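Local coordinates for amine oxidase domain-containing protein (Pyrococcus furiosus, PDB 3NRN) that is of uncertain function but binds AMP and is probably an oxidoreductase of the flavin-containing amine oxidase family, at residues I87-K92 and F288-M293; I270-A275 and I315-A320; P280-T285 and F297-A302. All blocks are in the same frame, centred on the assembly; numbering follows the deposited sequence.

All three contacts reach one mixed sheet, distinct from the parallel sheet that holds the strands next to the AMP pocket. Its five inner strands are, in order, 86-89, 286-288, 296-298, 312-320 and 269-277. Contact 1 extends the pairing of 86-89 with 286-288, contact 2 pairs 269-277 with 312-320, and contact 3 joins the ends of strands between them. The centres of contacts 1 and 2 are about 15 Å apart. Contact 3 is nested in the sequence inside the loop closed by contact 2, its centre about 12 Å away, while contact 1 alternates with both, drawing a strand from nearly 200 residues earlier into the later, sequence-local sheet.

Contact 1 of 3, residues I87-K92 and F288-M293; sequences ILWEGK and FTPGLM
L88 and F288 supply the backbone link between these segments: L88 N donates to F288 O at 3.0 Å, with an N-H...O angle of 153°. One parallel bridge accompanies it, I87 beside F288 with their CA atoms 4.8 Å apart and both side chains on the same face of the sheet. Beyond this pair the strands part, and a water bridges L88 O and P290 O, 2.5 Å from each, very short for hydrogen bonds, so its exact position is doubtful.

The divergence coincides with two turns. T289 to L292 forms a type II turn closed by L292 N to T289 O, and G291 holds the positive phi (100°) that this turn needs at its third position. W89 to K92 forms a type I' turn, whose paired W89 and K92 backbone bonds make the tight hairpin between strands 86-89 and 92-95 at the margin of the mixed sheet.

Apolar packing centres on the P290 ring. Its CD lies 3.8 Å from I87 CG2, the branch that stands anti to the backbone N and so extends toward the proline; the two side chains cross at about a right angle. P290 CG lies 3.8 Å from W89 CE3. The indole also meets F102 and F143 edge-to-face, and P290 leans on helix 142-156. On the other face of the sheet L88 CD2 approaches T289 CG2 at 4.2 Å, and L88 and L292 both touch I340 of helix 326-340. T289 OG1 is hydrogen-bonded to I294 O.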
loop_
_atom_site.group_PDB
_atom_site.type_symbol
_atom_site.label_atom_id
_atom_site.label_comp_id
_atom_site.label_asym_id
_atom_site.label_seq_id
_atom_site.Cartn_x
_atom_site.Cartn_y
_atom_site.Cartn_z
ATOM N N ILE A 87 -4.173 8.379 19.078
ATOM C CA ILE A 87 -3.989 9.755 18.630
ATOM C C ILE A 87 -3.099 10.602 19.546
ATOM O O ILE A 87 -3.164 10.487 20.767
ATOM C CB ILE A 87 -5.364 10.446 18.488
ATOM C CG1 ILE A 87 -6.242 9.637 17.529
ATOM C CG2 ILE A 87 -5.188 11.876 17.981
ATOM C CD1 ILE A 87 -7.621 10.217 17.299
ATOM N N LEU A 88 -2.267 11.447 18.938
ATOM C CA LEU A 88 -1.374 12.343 19.672
ATOM C C LEU A 88 -1.943 13.745 19.542
ATOM O O LEU A 88 -1.910 14.331 18.463
ATOM C CB LEU A 88 0.040 12.322 19.079
ATOM C CG LEU A 88 1.005 13.404 19.597
ATOM C CD1 LEU A 88 1.142 13.293 21.108
ATOM C CD2 LEU A 88 2.371 13.259 18.929
ATOM N N TRP A 89 -2.459 14.283 20.640
ATOM C CA TRP A 89 -3.053 15.612 20.623
ATOM C C TRP A 89 -2.805 16.339 21.937
ATOM O O TRP A 89 -2.962 15.766 23.014
ATOM C CB TRP A 89 -4.555 15.489 20.359
ATOM C CG TRP A 89 -5.301 16.784 20.304
ATOM C CD1 TRP A 89 -6.132 17.290 21.261
ATOM C CD2 TRP A 89 -5.327 17.717 19.216
ATOM N NE1 TRP A 89 -6.677 18.477 20.836
ATOM C CE2 TRP A 89 -6.201 18.764 19.585
ATOM C CE3 TRP A 89 -4.696 17.769 17.965
ATOM C CZ2 TRP A 89 -6.465 19.853 18.746
ATOM C CZ3 TRP A 89 -4.956 18.856 17.127
ATOM C CH2 TRP A 89 -5.835 19.883 17.525
ATOM N N GLU A 90 -2.407 17.603 21.831
ATOM C CA GLU A 90 -2.118 18.442 22.990
ATOM C C GLU A 90 -1.223 17.748 24.016
ATOM O O GLU A 90 -1.493 17.775 25.217
ATOM C CB GLU A 90 -3.424 18.904 23.646
ATOM C CG GLU A 90 -4.314 19.709 22.704
ATOM C CD GLU A 90 -5.591 20.200 23.364
ATOM O OE1 GLU A 90 -6.225 19.421 24.113
ATOM O OE2 GLU A 90 -5.969 21.365 23.118
ATOM N N GLY A 91 -0.164 17.114 23.523
ATOM C CA GLY A 91 0.786 16.446 24.395
ATOM C C GLY A 91 0.431 15.086 24.963
ATOM O O GLY A 91 1.150 14.586 25.829
ATOM N N LYS A 92 -0.652 14.471 24.500
ATOM C CA LYS A 92 -1.029 13.158 25.020
ATOM C C LYS A 92 -1.419 12.145 23.939
ATOM O O LYS A 92 -2.137 12.472 22.995
ATOM C CB LYS A 92 -2.182 13.294 26.018
ATOM C CG LYS A 92 -3.454 13.870 25.417
ATOM C CD LYS A 92 -4.644 13.685 26.345
ATOM C CE LYS A 92 -5.935 14.121 25.665
ATOM N NZ LYS A 92 -7.147 13.745 26.448
ATOM N N PHE A 288 -1.751 8.370 15.137
ATOM C CA PHE A 288 -2.019 9.478 14.234
ATOM C C PHE A 288 -1.477 10.742 14.891
ATOM O O PHE A 288 -1.550 10.888 16.109
ATOM C CB PHE A 288 -3.521 9.596 13.983
ATOM C CG PHE A 288 -4.061 8.518 13.098
ATOM C CD1 PHE A 288 -3.863 8.573 11.722
ATOM C CD2 PHE A 288 -4.725 7.418 13.639
ATOM C CE1 PHE A 288 -4.317 7.544 10.893
ATOM C CE2 PHE A 288 -5.182 6.384 12.820
ATOM C CZ PHE A 288 -4.976 6.449 11.444
ATOM N N THR A 289 -0.933 11.651 14.090
ATOM C CA THR A 289 -0.353 12.875 14.628
ATOM C C THR A 289 -0.982 14.144 14.058
ATOM O O THR A 289 -0.325 14.923 13.370
ATOM C CB THR A 289 1.165 12.906 14.369
ATOM O OG1 THR A 289 1.405 12.819 12.958
ATOM C CG2 THR A 289 1.850 11.722 15.058
ATOM N N PRO A 290 -2.269 14.367 14.343
ATOM C CA PRO A 290 -2.935 15.567 13.831
ATOM C C PRO A 290 -2.182 16.831 14.253
ATOM O O PRO A 290 -1.740 16.947 15.397
ATOM C CB PRO A 290 -4.328 15.480 14.455
ATOM C CG PRO A 290 -4.064 14.771 15.763
ATOM C CD PRO A 290 -3.109 13.677 15.340
ATOM N N GLY A 291 -2.022 17.763 13.320
ATOM C CA GLY A 291 -1.330 18.999 13.631
ATOM C C GLY A 291 0.117 19.049 13.184
ATOM O O GLY A 291 0.662 20.132 13.023
ATOM N N LEU A 292 0.747 17.893 12.982
ATOM C CA LEU A 292 2.149 17.859 12.553
ATOM C C LEU A 292 2.250 17.606 11.045
ATOM O O LEU A 292 1.261 17.225 10.413
ATOM C CB LEU A 292 2.908 16.756 13.304
ATOM C CG LEU A 292 2.786 16.667 14.833
ATOM C CD1 LEU A 292 3.762 15.609 15.338
ATOM C CD2 LEU A 292 3.083 18.018 15.491
HETATM N N MSE A 293 3.429 17.833 10.465
HETATM C CA MSE A 293 3.606 17.575 9.037
HETATM C C MSE A 293 3.573 16.044 8.927
HETATM O O MSE A 293 2.972 15.496 8.007
HETATM C CB MSE A 293 4.937 18.152 8.512
HETATM C CG MSE A 293 4.990 18.296 6.967
HETATM SE SE MSE A 293 6.399 19.253 6.278
HETATM C CE MSE A 293 5.799 20.923 6.491
HETATM O O HOH W 1 -0.311 15.465 16.836
#

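Contact 2 of 3, residues I270-A275 and I315-A320; sequences IKFNLA and IMAHMA
I270-A275 and I315-A320 run antiparallel, their axes 4.7 Å apart at closest approach and 161° between directions, with I270, F272 and L274 forming hydrogen-bonded pairs with M319, A317 and I315. Each of these pairs exchanges two backbone bonds, six in all. The straightest is L274 N to I315 O, 2.7 Å long with 178° at the hydrogen. In the intervening non-hydrogen-bonded pairs, K271-H318 and N273-M316, CA-H groups add weaker contacts; M316 CA lies 3.2 Å from F272 O.

This unbroken ladder lies inside the mixed sheet, between strands 296-298 and 345-351, and is consistent with the sheet domain that flavin-containing amine oxidases pair with their Rossmann-type nucleotide domain.

The face of I270, F272, L274, I315, A317 and M319 is wholly apolar; M319, like M316 on the other face, is a selenomethionine. F272 CG is anti to the carbonyl carbon (chi1 -66°), and the ring offers its edge to M319 CB, which lies in the ring plane 3.9 Å from CE2. F272 CB meets A317 CB, and L274 CB meets I315 CB at 4.0 Å. Helix 326-340 packs over this side, where W334 meets F272 edge-to-face.

On the other face N273 OD1 is 3.7 Å from M316 CG; buried, it has no polar partner in the model, whereas ND2 bonds L348 O and Q350 OE1. K271 sends NZ to the carbonyl oxygens of G52 and S50. Its side chain lies about 8 Å from that of R38, an AMP-binding residue, and about 11 Å from the bound AMP itself.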
loop_
_atom_site.group_PDB
_atom_site.type_symbol
_atom_site.label_atom_id
_atom_site.label_comp_id
_atom_site.label_asym_id
_atom_site.label_seq_id
_atom_site.Cartn_x
_atom_site.Cartn_y
_atom_site.Cartn_z
ATOM N N ILE A 270 7.461 10.791 2.598
ATOM C CA ILE A 270 8.744 10.662 3.253
ATOM C C ILE A 270 8.587 9.727 4.435
ATOM O O ILE A 270 7.622 9.824 5.195
ATOM C CB ILE A 270 9.294 12.037 3.741
ATOM C CG1 ILE A 270 9.541 12.953 2.538
ATOM C CG2 ILE A 270 10.596 11.836 4.513
ATOM C CD1 ILE A 270 10.260 14.248 2.864
ATOM N N LYS A 271 9.533 8.805 4.563
ATOM C CA LYS A 271 9.536 7.842 5.650
ATOM C C LYS A 271 10.709 8.126 6.574
ATOM O O LYS A 271 11.830 8.351 6.122
ATOM C CB LYS A 271 9.653 6.422 5.099
ATOM C CG LYS A 271 8.328 5.692 4.958
ATOM C CD LYS A 271 8.484 4.421 4.140
ATOM C CE LYS A 271 9.556 3.499 4.709
ATOM N NZ LYS A 271 9.858 2.398 3.744
ATOM N N PHE A 272 10.435 8.123 7.870
ATOM C CA PHE A 272 11.458 8.371 8.872
ATOM C C PHE A 272 11.676 7.110 9.689
ATOM O O PHE A 272 10.752 6.590 10.308
ATOM C CB PHE A 272 11.024 9.521 9.788
ATOM C CG PHE A 272 10.941 10.848 9.089
ATOM C CD1 PHE A 272 12.046 11.691 9.037
ATOM C CD2 PHE A 272 9.771 11.238 8.441
ATOM C CE1 PHE A 272 11.989 12.905 8.351
ATOM C CE2 PHE A 272 9.704 12.450 7.751
ATOM C CZ PHE A 272 10.815 13.284 7.707
ATOM N N ASN A 273 12.902 6.610 9.671
ATOM C CA ASN A 273 13.248 5.416 10.429
ATOM C C ASN A 273 14.017 5.926 11.648
ATOM O O ASN A 273 15.109 6.471 11.508
ATOM C CB ASN A 273 14.117 4.499 9.566
ATOM C CG ASN A 273 13.421 4.084 8.269
ATOM O OD1 ASN A 273 12.544 3.224 8.275
ATOM N ND2 ASN A 273 13.803 4.708 7.158
ATOM N N LEU A 274 13.434 5.754 12.832
ATOM C CA LEU A 274 14.029 6.245 14.074
ATOM C C LEU A 274 14.422 5.136 15.048
ATOM O O LEU A 274 13.616 4.264 15.365
ATOM C CB LEU A 274 13.038 7.194 14.763
ATOM C CG LEU A 274 13.483 7.976 16.001
ATOM C CD1 LEU A 274 14.452 9.076 15.587
ATOM C CD2 LEU A 274 12.264 8.584 16.687
ATOM N N ALA A 275 15.662 5.181 15.526
ATOM C CA ALA A 275 16.154 4.180 16.473
ATOM C C ALA A 275 16.070 4.716 17.900
ATOM O O ALA A 275 16.947 5.452 18.350
ATOM C CB ALA A 275 17.594 3.809 16.138
ATOM N N ILE A 315 11.161 2.756 15.173
ATOM C CA ILE A 315 9.996 3.606 14.959
ATOM C C ILE A 315 9.997 4.056 13.503
ATOM O O ILE A 315 11.031 4.473 12.980
ATOM C CB ILE A 315 10.038 4.863 15.863
ATOM C CG1 ILE A 315 9.792 4.470 17.321
ATOM C CG2 ILE A 315 8.999 5.892 15.386
ATOM C CD1 ILE A 315 8.398 3.954 17.597
HETATM N N MSE A 316 8.844 3.958 12.848
HETATM C CA MSE A 316 8.722 4.380 11.455
HETATM C C MSE A 316 7.593 5.390 11.354
HETATM O O MSE A 316 6.460 5.100 11.741
HETATM C CB MSE A 316 8.418 3.188 10.533
HETATM C CG MSE A 316 9.594 2.236 10.256
HETATM SE SE MSE A 316 9.126 0.961 9.031
HETATM C CE MSE A 316 10.632 0.051 8.861
ATOM N N ALA A 317 7.906 6.576 10.843
ATOM C CA ALA A 317 6.911 7.627 10.692
ATOM C C ALA A 317 6.703 7.924 9.218
ATOM O O ALA A 317 7.645 7.880 8.423
ATOM C CB ALA A 317 7.356 8.894 11.422
ATOM N N HIS A 318 5.465 8.243 8.868
ATOM C CA HIS A 318 5.091 8.542 7.492
ATOM C C HIS A 318 4.699 10.003 7.368
ATOM O O HIS A 318 3.989 10.533 8.217
ATOM C CB HIS A 318 3.913 7.651 7.078
ATOM C CG HIS A 318 3.328 7.988 5.741
ATOM N ND1 HIS A 318 2.523 9.088 5.533
ATOM C CD2 HIS A 318 3.419 7.360 4.545
ATOM C CE1 HIS A 318 2.141 9.120 4.269
ATOM N NE2 HIS A 318 2.671 8.082 3.648
HETATM N N MSE A 319 5.166 10.648 6.304
HETATM C CA MSE A 319 4.852 12.047 6.058
HETATM C C MSE A 319 4.469 12.207 4.594
HETATM O O MSE A 319 5.250 11.868 3.705
HETATM C CB MSE A 319 6.069 12.949 6.359
HETATM C CG MSE A 319 5.841 14.456 6.083
HETATM SE SE MSE A 319 7.348 15.520 5.969
HETATM C CE MSE A 319 7.676 15.407 4.275
ATOM N N ALA A 320 3.261 12.698 4.344
ATOM C CA ALA A 320 2.827 12.953 2.976
ATOM C C ALA A 320 3.592 14.225 2.586
ATOM O O ALA A 320 3.502 15.244 3.275
ATOM C CB ALA A 320 1.320 13.195 2.941
#

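Contact 3 of 3, residues P280-T285 and F297-A302; sequences PRIGNT and FNEPSA
A single carboxylate, that of E299, gathers the backbone N-H groups of three successive residues, R281, I282 and G283. OE2 accepts from I282 N at 3.1 Å and from G283 N at 2.8 Å. Both donors stand on the same side of the carboxylate plane, 43° and 38° out of it. OE1 accepts from R281 N, also at 2.8 Å, though the position of this oxygen is less certain. The side chain reaches the loop by extension: CG is anti to the backbone N (chi1 180°) and the chain stays extended to CD. The R281 guanidinium does not pair with it, NE being 6.3 Å from E299 OE1; the array of N-H dipoles would probably favour the ionised carboxylate.

I282 packs beside the glutamate, sliding past it in the opposite direction, with CG1 and CD1 against E299 CB. Its CD1 is 3.7 Å from F297 CE1, near the ring plane, and CG2 meets the same ring edge in plane. An alanine in place of E299 would probably leave the amides of R281, I282 and G283 without their acceptor and let this part of the loop move more freely.

A water makes a further link, donating to G283 O and to T285 O (2.6 Å) while accepting from E299 N at 2.7 Å. A302, in the 3-10 turn that follows, lies against the G283-N284 backbone. Beyond the contact, N284 bonds V79 O and S81 OG, and E299 also rests on T313 and I315.

Loop 280-285 travels from strand 269-277 to strand 286-288, with strands 296-298 and 312-320 between them in the mixed sheet. E299 lies just past the end of 296-298, one of the two intervening strands, and fastens this connection as a glutamate carboxylate accepting consecutive backbone N-H groups of the loop.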
loop_
_atom_site.group_PDB
_atom_site.type_symbol
_atom_site.label_atom_id
_atom_site.label_comp_id
_atom_site.label_asym_id
_atom_site.label_seq_id
_atom_site.Cartn_x
_atom_site.Cartn_y
_atom_site.Cartn_z
ATOM N N PRO A 280 9.835 -1.040 23.824
ATOM C CA PRO A 280 8.810 -0.505 22.925
ATOM C C PRO A 280 8.053 0.630 23.599
ATOM O O PRO A 280 7.648 0.512 24.755
ATOM C CB PRO A 280 7.928 -1.720 22.642
ATOM C CG PRO A 280 8.106 -2.568 23.869
ATOM C CD PRO A 280 9.588 -2.465 24.099
ATOM N N ARG A 281 7.864 1.725 22.870
ATOM C CA ARG A 281 7.187 2.897 23.404
ATOM C C ARG A 281 5.697 2.966 23.093
ATOM O O ARG A 281 4.952 3.664 23.778
ATOM C CB ARG A 281 7.867 4.171 22.888
ATOM C CG ARG A 281 9.358 4.272 23.197
ATOM C CD ARG A 281 9.627 4.206 24.695
ATOM N NE ARG A 281 11.056 4.246 25.006
ATOM C CZ ARG A 281 11.804 5.347 24.985
ATOM N NH1 ARG A 281 11.264 6.518 24.668
ATOM N NH2 ARG A 281 13.097 5.273 25.276
ATOM N N ILE A 282 5.249 2.258 22.063
ATOM C CA ILE A 282 3.833 2.306 21.725
ATOM C C ILE A 282 3.201 0.932 21.524
ATOM O O ILE A 282 1.984 0.783 21.610
ATOM C CB ILE A 282 3.599 3.182 20.464
ATOM C CG1 ILE A 282 4.303 2.571 19.255
ATOM C CG2 ILE A 282 4.147 4.593 20.699
ATOM C CD1 ILE A 282 4.063 3.334 17.964
ATOM N N GLY A 283 4.030 -0.073 21.267
ATOM C CA GLY A 283 3.510 -1.415 21.063
ATOM C C GLY A 283 2.883 -1.596 19.690
ATOM O O GLY A 283 3.042 -0.747 18.813
ATOM N N ASN A 284 2.164 -2.703 19.507
ATOM C CA ASN A 284 1.514 -2.997 18.231
ATOM C C ASN A 284 0.287 -2.123 18.003
ATOM O O ASN A 284 -0.837 -2.517 18.321
ATOM C CB ASN A 284 1.101 -4.472 18.169
ATOM C CG ASN A 284 0.514 -4.856 16.822
ATOM O OD1 ASN A 284 0.439 -4.034 15.908
ATOM N ND2 ASN A 284 0.096 -6.112 16.694
ATOM N N THR A 285 0.511 -0.939 17.442
ATOM C CA THR A 285 -0.563 0.005 17.148
ATOM C C THR A 285 0.016 1.102 16.258
ATOM O O THR A 285 1.217 1.117 15.984
ATOM C CB THR A 285 -1.103 0.666 18.447
ATOM O OG1 THR A 285 -1.327 -0.338 19.440
ATOM C CG2 THR A 285 -2.424 1.373 18.186
ATOM N N PHE A 297 2.746 7.411 12.932
ATOM C CA PHE A 297 3.893 6.527 13.046
ATOM C C PHE A 297 3.512 5.215 13.711
ATOM O O PHE A 297 2.471 5.118 14.358
ATOM C CB PHE A 297 5.030 7.218 13.819
ATOM C CG PHE A 297 4.683 7.581 15.243
ATOM C CD1 PHE A 297 4.772 6.636 16.264
ATOM C CD2 PHE A 297 4.280 8.877 15.564
ATOM C CE1 PHE A 297 4.469 6.973 17.581
ATOM C CE2 PHE A 297 3.973 9.226 16.880
ATOM C CZ PHE A 297 4.069 8.269 17.892
ATOM N N ASN A 298 4.354 4.203 13.522
ATOM C CA ASN A 298 4.126 2.893 14.110
ATOM C C ASN A 298 5.432 2.390 14.721
ATOM O O ASN A 298 6.453 3.082 14.674
ATOM C CB ASN A 298 3.602 1.909 13.046
ATOM C CG ASN A 298 4.706 1.344 12.152
ATOM O OD1 ASN A 298 5.732 1.978 11.928
ATOM N ND2 ASN A 298 4.479 0.144 11.625
ATOM N N GLU A 299 5.388 1.192 15.293
ATOM C CA GLU A 299 6.555 0.582 15.928
ATOM C C GLU A 299 6.575 -0.899 15.542
ATOM O O GLU A 299 6.209 -1.769 16.332
ATOM C CB GLU A 299 6.438 0.753 17.446
ATOM C CG GLU A 299 7.571 0.166 18.262
ATOM C CD GLU A 299 7.493 0.589 19.720
ATOM O OE1 GLU A 299 8.204 1.538 20.112
ATOM O OE2 GLU A 299 6.704 -0.016 20.470
ATOM N N PRO A 300 7.026 -1.200 14.314
ATOM C CA PRO A 300 7.100 -2.565 13.777
ATOM C C PRO A 300 7.774 -3.623 14.648
ATOM O O PRO A 300 7.373 -4.787 14.624
ATOM C CB PRO A 300 7.794 -2.369 12.424
ATOM C CG PRO A 300 8.647 -1.166 12.649
ATOM C CD PRO A 300 7.744 -0.253 13.441
ATOM N N SER A 301 8.780 -3.225 15.420
ATOM C CA SER A 301 9.487 -4.166 16.287
ATOM C C SER A 301 8.648 -4.560 17.503
ATOM O O SER A 301 9.049 -5.410 18.295
ATOM C CB SER A 301 10.809 -3.558 16.760
ATOM O OG SER A 301 10.572 -2.406 17.549
ATOM N N ALA A 302 7.485 -3.936 17.648
ATOM C CA ALA A 302 6.596 -4.239 18.761
ATOM C C ALA A 302 6.053 -5.657 18.624
ATOM O O ALA A 302 5.466 -6.191 19.563
ATOM C CB ALA A 302 5.448 -3.241 18.806
HETATM O O HOH W 2 3.293 -0.469 15.840
#